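Local coordinates for penicillin-binding protein PbpB (Mycobacterium tuberculosis, PDB 6KGU) that synthesises cross-linked peptidoglycan from lipid intermediates and is acylated by beta-lactam antibiotics in its penicillin-sensitive transpeptidase domain, at residues S269-A275 and F321-N326; F265-V270 and W495-A499; T317-G322 and M445-V449. All blocks are in the same frame, centred on the assembly; numbering follows the deposited sequence.

Contact 1 (S269-A275 and F321-N326); sequences SVNKIVA and FGKSSN. With AZR (2-({[(1Z)-1-(2-amino-1,3-thiazol-4-yl)-2-oxo-2-{[(2S,3S)-1-oxo-3-(sulfoamino)butan-2-yl]amino}ethylidene]amino}oxy)-2-methylpropanoic acid), chain B.
Lys272 NZ donates two hydrogen bonds to the 321-326 segment. Lys272 NZ lies 2.8 Å from Ser324 OG. Lys272 NZ to Asn326 OD1 is 3.0 Å, with a C=O...N angle of 147° and the donor tilted 16° from the carbonyl plane. The lysine chain is extended from CG to NZ, which carries NZ across from helix 272-281, at about a right angle to the Asn326 side chain. Ser269 and Lys272 fit the SxxK pattern, and Ser324 and Asn326 the SxN pattern, of penicillin-binding proteins.

Ser269 OG is covalently joined to AZR C20 at 1.5 Å, the acyl-enzyme formed with aztreonam. Polar contacts hold the same ligand. Ser269 N donates to AZR O9. Asn326 ND2 donates to AZR O10, at a doubtfully short 2.5 Å. AZR N12 donates to Ser324 OG at 2.9 Å.

The apolar part is formed by Phe321. Lys272 CB rests 3.9 Å from Phe321 CD1, and Ala275 CB is near CE1 of the same ring.

Ser324 OG is thus gripped by three nitrogens: Lys272 NZ, AZR N12 and Lys475 NZ. Asn326 uses both ends of its amide. Lys272 NZ ties these two ligand-binding side chains together beside the acylated serine, consistent with the SxxK and SxN arrangement.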
loop_
_atom_site.group_PDB
_atom_site.type_symbol
_atom_site.label_atom_id
_atom_site.label_comp_id
_atom_site.label_asym_id
_atom_site.label_seq_id
_atom_site.Cartn_x
_atom_site.Cartn_y
_atom_site.Cartn_z
ATOM N N SER A 269 -2.197 1.982 -13.772
ATOM C CA SER A 269 -2.258 0.563 -14.141
ATOM C C SER A 269 -2.236 -0.413 -12.963
ATOM O O SER A 269 -2.543 -1.602 -13.167
ATOM C CB SER A 269 -1.104 0.212 -15.083
ATOM O OG SER A 269 -1.319 0.793 -16.365
ATOM N N VAL A 270 -1.863 0.016 -11.749
ATOM C CA VAL A 270 -1.965 -0.937 -10.647
ATOM C C VAL A 270 -3.413 -1.315 -10.417
ATOM O O VAL A 270 -3.694 -2.389 -9.878
ATOM C CB VAL A 270 -1.340 -0.439 -9.327
ATOM C CG1 VAL A 270 0.168 -0.486 -9.419
ATOM C CG2 VAL A 270 -1.871 0.962 -8.934
ATOM N N ASN A 271 -4.347 -0.472 -10.856
ATOM C CA ASN A 271 -5.755 -0.813 -10.738
ATOM C C ASN A 271 -6.168 -1.978 -11.631
ATOM O O ASN A 271 -7.285 -2.484 -11.470
ATOM C CB ASN A 271 -6.630 0.410 -11.054
ATOM C CG ASN A 271 -7.982 0.313 -10.389
ATOM O OD1 ASN A 271 -8.058 0.032 -9.197
ATOM N ND2 ASN A 271 -9.055 0.494 -11.154
ATOM N N LYS A 272 -5.316 -2.406 -12.569
ATOM C CA LYS A 272 -5.723 -3.445 -13.500
ATOM C C LYS A 272 -5.966 -4.776 -12.806
ATOM O O LYS A 272 -6.614 -5.655 -13.384
ATOM C CB LYS A 272 -4.684 -3.597 -14.617
ATOM C CG LYS A 272 -4.669 -2.385 -15.581
ATOM C CD LYS A 272 -3.699 -2.580 -16.741
ATOM C CE LYS A 272 -3.572 -1.322 -17.600
ATOM N NZ LYS A 272 -2.578 -1.513 -18.719
ATOM N N ILE A 273 -5.498 -4.932 -11.566
ATOM C CA ILE A 273 -5.853 -6.116 -10.788
ATOM C C ILE A 273 -7.367 -6.323 -10.748
ATOM O O ILE A 273 -7.845 -7.467 -10.741
ATOM C CB ILE A 273 -5.253 -6.017 -9.370
ATOM C CG1 ILE A 273 -5.418 -7.348 -8.636
ATOM C CG2 ILE A 273 -5.894 -4.855 -8.574
ATOM C CD1 ILE A 273 -4.821 -7.346 -7.244
ATOM N N VAL A 274 -8.151 -5.238 -10.765
ATOM C CA VAL A 274 -9.602 -5.398 -10.685
ATOM C C VAL A 274 -10.143 -6.033 -11.961
ATOM O O VAL A 274 -10.907 -7.005 -11.903
ATOM C CB VAL A 274 -10.290 -4.058 -10.375
ATOM C CG1 VAL A 274 -11.785 -4.244 -10.292
ATOM C CG2 VAL A 274 -9.760 -3.489 -9.029
ATOM N N ALA A 275 -9.761 -5.495 -13.130
ATOM C CA ALA A 275 -10.183 -6.098 -14.394
ATOM C C ALA A 275 -9.710 -7.540 -14.506
ATOM O O ALA A 275 -10.451 -8.410 -14.988
ATOM C CB ALA A 275 -9.662 -5.282 -15.580
ATOM N N PHE A 321 -1.876 -7.980 -19.136
ATOM C CA PHE A 321 -1.483 -7.436 -17.845
ATOM C C PHE A 321 0.033 -7.412 -17.660
ATOM O O PHE A 321 0.555 -6.471 -17.052
ATOM C CB PHE A 321 -2.208 -8.222 -16.755
ATOM C CG PHE A 321 -3.705 -8.144 -16.905
ATOM C CD1 PHE A 321 -4.363 -6.934 -16.692
ATOM C CD2 PHE A 321 -4.446 -9.242 -17.326
ATOM C CE1 PHE A 321 -5.757 -6.822 -16.855
ATOM C CE2 PHE A 321 -5.835 -9.145 -17.486
ATOM C CZ PHE A 321 -6.484 -7.923 -17.245
ATOM N N GLY A 322 0.756 -8.374 -18.241
ATOM C CA GLY A 322 2.206 -8.375 -18.120
ATOM C C GLY A 322 2.860 -7.211 -18.849
ATOM O O GLY A 322 3.840 -6.640 -18.363
ATOM N N LYS A 323 2.324 -6.836 -20.020
ATOM C CA LYS A 323 2.829 -5.700 -20.792
ATOM C C LYS A 323 2.068 -4.413 -20.511
ATOM O O LYS A 323 2.519 -3.341 -20.933
ATOM C CB LYS A 323 2.777 -5.992 -22.300
ATOM C CG LYS A 323 3.774 -7.081 -22.736
ATOM C CD LYS A 323 4.038 -7.094 -24.232
ATOM C CE LYS A 323 4.921 -8.289 -24.632
ATOM N NZ LYS A 323 6.297 -8.218 -24.032
ATOM N N SER A 324 0.940 -4.504 -19.807
ATOM C CA SER A 324 0.102 -3.364 -19.436
ATOM C C SER A 324 -0.479 -2.679 -20.680
ATOM O O SER A 324 -0.291 -1.483 -20.914
ATOM C CB SER A 324 0.871 -2.373 -18.559
ATOM O OG SER A 324 -0.018 -1.661 -17.686
ATOM N N SER A 325 -1.201 -3.467 -21.482
ATOM C CA SER A 325 -1.975 -2.928 -22.600
ATOM C C SER A 325 -3.278 -2.348 -22.059
ATOM O O SER A 325 -4.107 -3.086 -21.511
ATOM C CB SER A 325 -2.247 -4.010 -23.643
ATOM O OG SER A 325 -3.181 -3.549 -24.615
ATOM N N ASN A 326 -3.425 -1.016 -22.143
ATOM C CA ASN A 326 -4.698 -0.378 -21.813
ATOM C C ASN A 326 -5.807 -0.869 -22.736
ATOM O O ASN A 326 -6.931 -1.125 -22.289
ATOM C CB ASN A 326 -4.601 1.153 -21.923
ATOM C CG ASN A 326 -3.727 1.792 -20.843
ATOM O OD1 ASN A 326 -3.350 1.166 -19.856
ATOM N ND2 ASN A 326 -3.416 3.067 -21.039
HETATM C C7 AZR B . 1.593 2.364 -19.566
HETATM S S8 AZR B . -4.335 6.933 -15.585
HETATM O O9 AZR B . -0.175 2.598 -15.448
HETATM O O10 AZR B . -1.952 4.375 -19.435
HETATM O O11 AZR B . 0.432 6.432 -19.472
HETATM N N12 AZR B . 1.421 0.897 -17.578
HETATM N N13 AZR B . -0.435 4.108 -17.755
HETATM N N14 AZR B . -0.492 7.098 -18.612
HETATM N N15 AZR B . -2.288 8.075 -16.683
HETATM N N16 AZR B . -3.431 9.428 -15.135
HETATM S S17 AZR B . 2.804 0.517 -16.879
HETATM C C18 AZR B . 1.177 2.250 -18.111
HETATM C C19 AZR B . -0.284 2.660 -17.859
HETATM C C20 AZR B . -0.630 2.110 -16.452
HETATM C C21 AZR B . -1.296 4.828 -18.498
HETATM C C22 AZR B . -1.346 6.272 -18.138
HETATM C C23 AZR B . 1.432 7.286 -19.982
HETATM C C24 AZR B . -2.364 6.782 -17.184
HETATM C C25 AZR B . -3.394 6.029 -16.716
HETATM C C26 AZR B . -3.260 8.290 -15.821
HETATM C C27 AZR B . 2.323 7.644 -18.807
HETATM C C28 AZR B . 2.216 6.581 -21.075
HETATM C C29 AZR B . 0.748 8.528 -20.548
HETATM O O30 AZR B . -0.427 8.570 -20.841
HETATM O O31 AZR B . 1.568 9.517 -20.726
HETATM O O32 AZR B . 3.802 0.436 -17.881
HETATM O O33 AZR B . 2.634 -0.942 -16.360
HETATM O O34 AZR B . 2.962 1.345 -15.740
#

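Contact 2 (F265-V270 and W495-A499); sequences FEPGSV and WITFA. With AZR (2-({[(1Z)-1-(2-amino-1,3-thiazol-4-yl)-2-oxo-2-{[(2S,3S)-1-oxo-3-(sulfoamino)butan-2-yl]amino}ethylidene]amino}oxy)-2-methylpropanoic acid), chain B.
One water bridges the loop 265-270 and the strand 495-499; the two share no direct hydrogen bond. The water donates to Pro267 O at 2.7 Å and to Trp495 O at 2.9 Å, and it also bonds Thr497 OG1. In the penicillin-binding transpeptidase fold this loop leads into the helix that follows the acylated serine. The strand belongs to the antiparallel sheet beside the active site. It pairs with strand 473-483 through Trp495 with Ala479 and Thr497 with Gly477.

Aromatic contacts hold the start of the loop. Phe265 CB sits over one face of the Trp495 indole and makes a CH-pi contact, 3.6 Å from the centroid of the six-membered ring. The two ring systems meet obliquely, with planes at 44°. Phe265 CG lies between its backbone N and carbonyl carbon (chi1 53°), which turns the phenyl ring along the strand to Thr497. There Phe265 CE1 meets Thr497 CG2 at 3.6 Å, the two side chains coming from opposite directions. Met514 of the next strand touches Phe265, Trp495 and Thr497.

Glu266 lays its backbone N and CB by the outer end of the indole, near CZ3. Its carboxylate leads away to the ligand. OE1 accepts from AZR N16, the aminothiazole amine, at a nearly straight 169°, and also bonds Tyr489. OE2 is held by Gly385 N. This glutamate therefore gives the loop a direct part in holding the aztreonam side chain.

At the far end Val270 points its CB toward the strand and straddles the threonine hydroxyl. Val270 CG1 lies 3.1 Å and Val270 CG2 3.5 Å from Thr497 OG1, the same oxygen that bonds the water.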
loop_
_atom_site.group_PDB
_atom_site.type_symbol
_atom_site.label_atom_id
_atom_site.label_comp_id
_atom_site.label_asym_id
_atom_site.label_seq_id
_atom_site.Cartn_x
_atom_site.Cartn_y
_atom_site.Cartn_z
ATOM N N PHE A 265 -4.308 9.048 -4.552
ATOM C CA PHE A 265 -3.761 9.362 -5.868
ATOM C C PHE A 265 -4.503 8.547 -6.926
ATOM O O PHE A 265 -5.110 7.514 -6.623
ATOM C CB PHE A 265 -2.253 9.063 -5.925
ATOM C CG PHE A 265 -1.901 7.657 -5.494
ATOM C CD1 PHE A 265 -1.969 6.600 -6.386
ATOM C CD2 PHE A 265 -1.519 7.392 -4.189
ATOM C CE1 PHE A 265 -1.672 5.310 -5.996
ATOM C CE2 PHE A 265 -1.206 6.084 -3.790
ATOM C CZ PHE A 265 -1.278 5.049 -4.700
ATOM N N GLU A 266 -4.451 9.018 -8.176
ATOM C CA GLU A 266 -4.958 8.217 -9.308
ATOM C C GLU A 266 -4.030 7.031 -9.506
ATOM O O GLU A 266 -2.828 7.229 -9.700
ATOM C CB GLU A 266 -5.034 9.027 -10.609
ATOM C CG GLU A 266 -6.341 9.736 -10.862
ATOM C CD GLU A 266 -6.640 9.938 -12.346
ATOM O OE1 GLU A 266 -5.702 10.067 -13.169
ATOM O OE2 GLU A 266 -7.832 9.957 -12.698
ATOM N N PRO A 267 -4.520 5.792 -9.470
ATOM C CA PRO A 267 -3.609 4.641 -9.490
ATOM C C PRO A 267 -2.999 4.326 -10.854
ATOM O O PRO A 267 -1.927 3.726 -10.923
ATOM C CB PRO A 267 -4.511 3.493 -9.027
ATOM C CG PRO A 267 -5.879 3.897 -9.543
ATOM C CD PRO A 267 -5.927 5.383 -9.308
ATOM N N GLY A 268 -3.682 4.658 -11.942
ATOM C CA GLY A 268 -3.228 4.111 -13.213
ATOM C C GLY A 268 -3.225 2.590 -13.167
ATOM O O GLY A 268 -4.094 1.966 -12.547
ATOM N N SER A 269 -2.197 1.982 -13.772
ATOM C CA SER A 269 -2.258 0.563 -14.141
ATOM C C SER A 269 -2.236 -0.413 -12.963
ATOM O O SER A 269 -2.543 -1.602 -13.167
ATOM C CB SER A 269 -1.104 0.212 -15.083
ATOM O OG SER A 269 -1.319 0.793 -16.365
ATOM N N VAL A 270 -1.863 0.016 -11.749
ATOM C CA VAL A 270 -1.965 -0.937 -10.647
ATOM C C VAL A 270 -3.413 -1.315 -10.417
ATOM O O VAL A 270 -3.694 -2.389 -9.878
ATOM C CB VAL A 270 -1.340 -0.439 -9.327
ATOM C CG1 VAL A 270 0.168 -0.486 -9.419
ATOM C CG2 VAL A 270 -1.871 0.962 -8.934
ATOM N N TRP A 495 2.648 9.741 -11.111
ATOM C CA TRP A 495 2.674 8.871 -9.946
ATOM C C TRP A 495 3.131 7.501 -10.415
ATOM O O TRP A 495 2.481 6.895 -11.272
ATOM C CB TRP A 495 1.310 8.723 -9.284
ATOM C CG TRP A 495 0.918 9.824 -8.417
ATOM C CD1 TRP A 495 1.585 10.304 -7.311
ATOM C CD2 TRP A 495 -0.263 10.602 -8.547
ATOM N NE1 TRP A 495 0.890 11.354 -6.760
ATOM C CE2 TRP A 495 -0.254 11.556 -7.496
ATOM C CE3 TRP A 495 -1.334 10.592 -9.455
ATOM C CZ2 TRP A 495 -1.274 12.487 -7.331
ATOM C CZ3 TRP A 495 -2.351 11.518 -9.283
ATOM C CH2 TRP A 495 -2.312 12.455 -8.230
ATOM N N ILE A 496 4.225 7.015 -9.834
ATOM C CA ILE A 496 4.743 5.674 -10.080
ATOM C C ILE A 496 4.323 4.783 -8.918
ATOM O O ILE A 496 4.533 5.138 -7.754
ATOM C CB ILE A 496 6.274 5.699 -10.221
ATOM C CG1 ILE A 496 6.682 6.701 -11.310
ATOM C CG2 ILE A 496 6.844 4.284 -10.414
ATOM C CD1 ILE A 496 5.972 6.567 -12.593
ATOM N N THR A 497 3.760 3.619 -9.232
ATOM C CA THR A 497 3.330 2.650 -8.235
ATOM C C THR A 497 3.880 1.276 -8.571
ATOM O O THR A 497 4.173 0.970 -9.729
ATOM C CB THR A 497 1.803 2.550 -8.156
ATOM O OG1 THR A 497 1.262 2.384 -9.473
ATOM C CG2 THR A 497 1.221 3.815 -7.515
ATOM N N PHE A 498 4.048 0.462 -7.534
ATOM C CA PHE A 498 4.238 -0.971 -7.689
ATOM C C PHE A 498 3.514 -1.640 -6.534
ATOM O O PHE A 498 3.579 -1.165 -5.398
ATOM C CB PHE A 498 5.730 -1.406 -7.693
ATOM C CG PHE A 498 5.946 -2.842 -8.185
ATOM C CD1 PHE A 498 5.799 -3.923 -7.327
ATOM C CD2 PHE A 498 6.252 -3.098 -9.515
ATOM C CE1 PHE A 498 5.977 -5.228 -7.776
ATOM C CE2 PHE A 498 6.414 -4.405 -9.976
ATOM C CZ PHE A 498 6.274 -5.470 -9.102
ATOM N N ALA A 499 2.811 -2.725 -6.827
ATOM C CA ALA A 499 2.224 -3.545 -5.777
ATOM C C ALA A 499 2.538 -4.986 -6.124
ATOM O O ALA A 499 2.381 -5.383 -7.279
ATOM C CB ALA A 499 0.711 -3.337 -5.656
HETATM C C7 AZR B . 1.593 2.364 -19.566
HETATM S S8 AZR B . -4.335 6.933 -15.585
HETATM O O9 AZR B . -0.175 2.598 -15.448
HETATM O O10 AZR B . -1.952 4.375 -19.435
HETATM O O11 AZR B . 0.432 6.432 -19.472
HETATM N N12 AZR B . 1.421 0.897 -17.578
HETATM N N13 AZR B . -0.435 4.108 -17.755
HETATM N N14 AZR B . -0.492 7.098 -18.612
HETATM N N15 AZR B . -2.288 8.075 -16.683
HETATM N N16 AZR B . -3.431 9.428 -15.135
HETATM S S17 AZR B . 2.804 0.517 -16.879
HETATM C C18 AZR B . 1.177 2.250 -18.111
HETATM C C19 AZR B . -0.284 2.660 -17.859
HETATM C C20 AZR B . -0.630 2.110 -16.452
HETATM C C21 AZR B . -1.296 4.828 -18.498
HETATM C C22 AZR B . -1.346 6.272 -18.138
HETATM C C23 AZR B . 1.432 7.286 -19.982
HETATM C C24 AZR B . -2.364 6.782 -17.184
HETATM C C25 AZR B . -3.394 6.029 -16.716
HETATM C C26 AZR B . -3.260 8.290 -15.821
HETATM C C27 AZR B . 2.323 7.644 -18.807
HETATM C C28 AZR B . 2.216 6.581 -21.075
HETATM C C29 AZR B . 0.748 8.528 -20.548
HETATM O O30 AZR B . -0.427 8.570 -20.841
HETATM O O31 AZR B . 1.568 9.517 -20.726
HETATM O O32 AZR B . 3.802 0.436 -17.881
HETATM O O33 AZR B . 2.634 -0.942 -16.360
HETATM O O34 AZR B . 2.962 1.345 -15.740
HETATM O O HOH W 1 0.597 4.760 -10.847
#

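Contact 3 (T317-G322 and M445-V449); sequences TTGVFG and MLRAV
Met445 lays its side chain across Thr317 and Thr318 at the start of helix 317-323. Met445 CG is 3.3 Å from Thr318 OG1, and Met445 SD reaches Thr317 CG2 at 3.9 Å. Both threonines meet the methionine at a slant. The Met445 chain runs nearly straight through CG (chi2 -160°) and bends at SD (chi3 -56°). Met445 SD also comes within 4.4 Å of Phe321 CD2, obliquely to the ring.

Further along, the Thr318 methyl meets Ala448. Thr318 CG2 and Ala448 CB are 3.5 Å apart, closer than usual for two carbons. Thr318 CG2 lies anti to the backbone N (chi1 -70° for OG1), which leaves OG1 on the Met445 side.

The backbones approach at Gly322, where Gly322 CA is 4.2 Å from Val449 CA. Val449 CG2 packs against Gly322 CA and lies 3.5 Å from Phe321 O. Leu446 CD2 fills in beside Phe321 CB.

This contact joins the helix just ahead of Ser324 of the ligand pocket to the chain leaving helix 436-445. Val449 touches Lys475, so the contact lies next to a residue of the probable KTG motif.

The threonine hydroxyls bond elsewhere: Thr317 OG1 to Ser285 and Thr318 OG1 to Pro287 O. Their polar needs are met outside the interface, and the union of the two segments rests on van der Waals contact.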
loop_
_atom_site.group_PDB
_atom_site.type_symbol
_atom_site.label_atom_id
_atom_site.label_comp_id
_atom_site.label_asym_id
_atom_site.label_seq_id
_atom_site.Cartn_x
_atom_site.Cartn_y
_atom_site.Cartn_z
ATOM N N THR A 317 -4.028 -13.042 -22.618
ATOM C CA THR A 317 -4.568 -12.363 -21.447
ATOM C C THR A 317 -3.460 -12.086 -20.434
ATOM O O THR A 317 -3.338 -10.972 -19.907
ATOM C CB THR A 317 -5.687 -13.215 -20.852
ATOM O OG1 THR A 317 -6.781 -13.230 -21.778
ATOM C CG2 THR A 317 -6.149 -12.676 -19.520
ATOM N N THR A 318 -2.621 -13.090 -20.176
ATOM C CA THR A 318 -1.440 -12.880 -19.335
ATOM C C THR A 318 -0.600 -11.708 -19.835
ATOM O O THR A 318 -0.249 -10.806 -19.063
ATOM C CB THR A 318 -0.626 -14.176 -19.281
ATOM O OG1 THR A 318 -1.364 -15.143 -18.524
ATOM C CG2 THR A 318 0.746 -13.965 -18.626
ATOM N N GLY A 319 -0.321 -11.672 -21.141
ATOM C CA GLY A 319 0.473 -10.591 -21.692
ATOM C C GLY A 319 -0.181 -9.225 -21.606
ATOM O O GLY A 319 0.514 -8.210 -21.528
ATOM N N VAL A 320 -1.511 -9.170 -21.653
ATOM C CA VAL A 320 -2.198 -7.886 -21.539
ATOM C C VAL A 320 -1.840 -7.218 -20.220
ATOM O O VAL A 320 -1.522 -6.025 -20.170
ATOM C CB VAL A 320 -3.719 -8.070 -21.679
ATOM C CG1 VAL A 320 -4.458 -6.862 -21.073
ATOM C CG2 VAL A 320 -4.090 -8.259 -23.142
ATOM N N PHE A 321 -1.876 -7.980 -19.136
ATOM C CA PHE A 321 -1.483 -7.436 -17.845
ATOM C C PHE A 321 0.033 -7.412 -17.660
ATOM O O PHE A 321 0.555 -6.471 -17.052
ATOM C CB PHE A 321 -2.208 -8.222 -16.755
ATOM C CG PHE A 321 -3.705 -8.144 -16.905
ATOM C CD1 PHE A 321 -4.363 -6.934 -16.692
ATOM C CD2 PHE A 321 -4.446 -9.242 -17.326
ATOM C CE1 PHE A 321 -5.757 -6.822 -16.855
ATOM C CE2 PHE A 321 -5.835 -9.145 -17.486
ATOM C CZ PHE A 321 -6.484 -7.923 -17.245
ATOM N N GLY A 322 0.756 -8.374 -18.241
ATOM C CA GLY A 322 2.206 -8.375 -18.120
ATOM C C GLY A 322 2.860 -7.211 -18.849
ATOM O O GLY A 322 3.840 -6.640 -18.363
ATOM N N MET A 445 -0.643 -15.201 -13.089
ATOM C CA MET A 445 -0.592 -14.282 -14.222
ATOM C C MET A 445 0.341 -13.114 -13.951
ATOM O O MET A 445 1.128 -12.724 -14.815
ATOM C CB MET A 445 -1.993 -13.742 -14.546
ATOM C CG MET A 445 -2.744 -14.474 -15.631
ATOM S SD MET A 445 -4.070 -13.475 -16.356
ATOM C CE MET A 445 -5.019 -13.048 -14.893
ATOM N N LEU A 446 0.230 -12.506 -12.771
ATOM C CA LEU A 446 1.037 -11.326 -12.478
ATOM C C LEU A 446 2.516 -11.662 -12.274
ATOM O O LEU A 446 3.325 -10.739 -12.127
ATOM C CB LEU A 446 0.465 -10.594 -11.249
ATOM C CG LEU A 446 -0.931 -9.980 -11.445
ATOM C CD1 LEU A 446 -1.414 -9.280 -10.175
ATOM C CD2 LEU A 446 -0.943 -9.010 -12.630
ATOM N N ARG A 447 2.888 -12.943 -12.288
ATOM C CA ARG A 447 4.302 -13.300 -12.413
ATOM C C ARG A 447 4.878 -12.818 -13.738
ATOM O O ARG A 447 6.082 -12.553 -13.837
ATOM C CB ARG A 447 4.501 -14.818 -12.296
ATOM C CG ARG A 447 4.270 -15.388 -10.902
ATOM C CD ARG A 447 4.392 -16.920 -10.914
ATOM N NE ARG A 447 5.731 -17.375 -11.282
ATOM C CZ ARG A 447 6.044 -18.635 -11.595
ATOM N NH1 ARG A 447 5.119 -19.596 -11.592
ATOM N NH2 ARG A 447 7.289 -18.938 -11.912
ATOM N N ALA A 448 4.034 -12.695 -14.767
ATOM C CA ALA A 448 4.515 -12.241 -16.068
ATOM C C ALA A 448 5.079 -10.825 -16.009
ATOM O O ALA A 448 5.975 -10.479 -16.788
ATOM C CB ALA A 448 3.381 -12.308 -17.092
ATOM N N VAL A 449 4.570 -9.996 -15.094
ATOM C CA VAL A 449 5.023 -8.614 -15.004
ATOM C C VAL A 449 6.510 -8.547 -14.664
ATOM O O VAL A 449 7.229 -7.667 -15.153
ATOM C CB VAL A 449 4.164 -7.858 -13.972
ATOM C CG1 VAL A 449 4.836 -6.532 -13.552
ATOM C CG2 VAL A 449 2.746 -7.615 -14.529
#

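Overall arrangement
All three contacts lie in the transpeptidase domain. Along the chain the loop 265-270 comes first and runs into 269-275. Helix 317-323 follows, then 445-449, and strand 493-502 comes last. Contacts 1 and 2 share Ser269 and Val270, have centres about 10 Å apart and both touch AZR. Contacts 1 and 3 share Phe321 and Gly322 on helix 317-323, with centres about 8 Å apart. Contacts 2 and 3 do not touch, and their centres are about 16 Å apart. Contact 1 therefore links the other two. Contact 2 sets the loop around the acylated serine against the antiparallel sheet. Contact 3 sets helix 317-323 against the chain that follows helix 436-445.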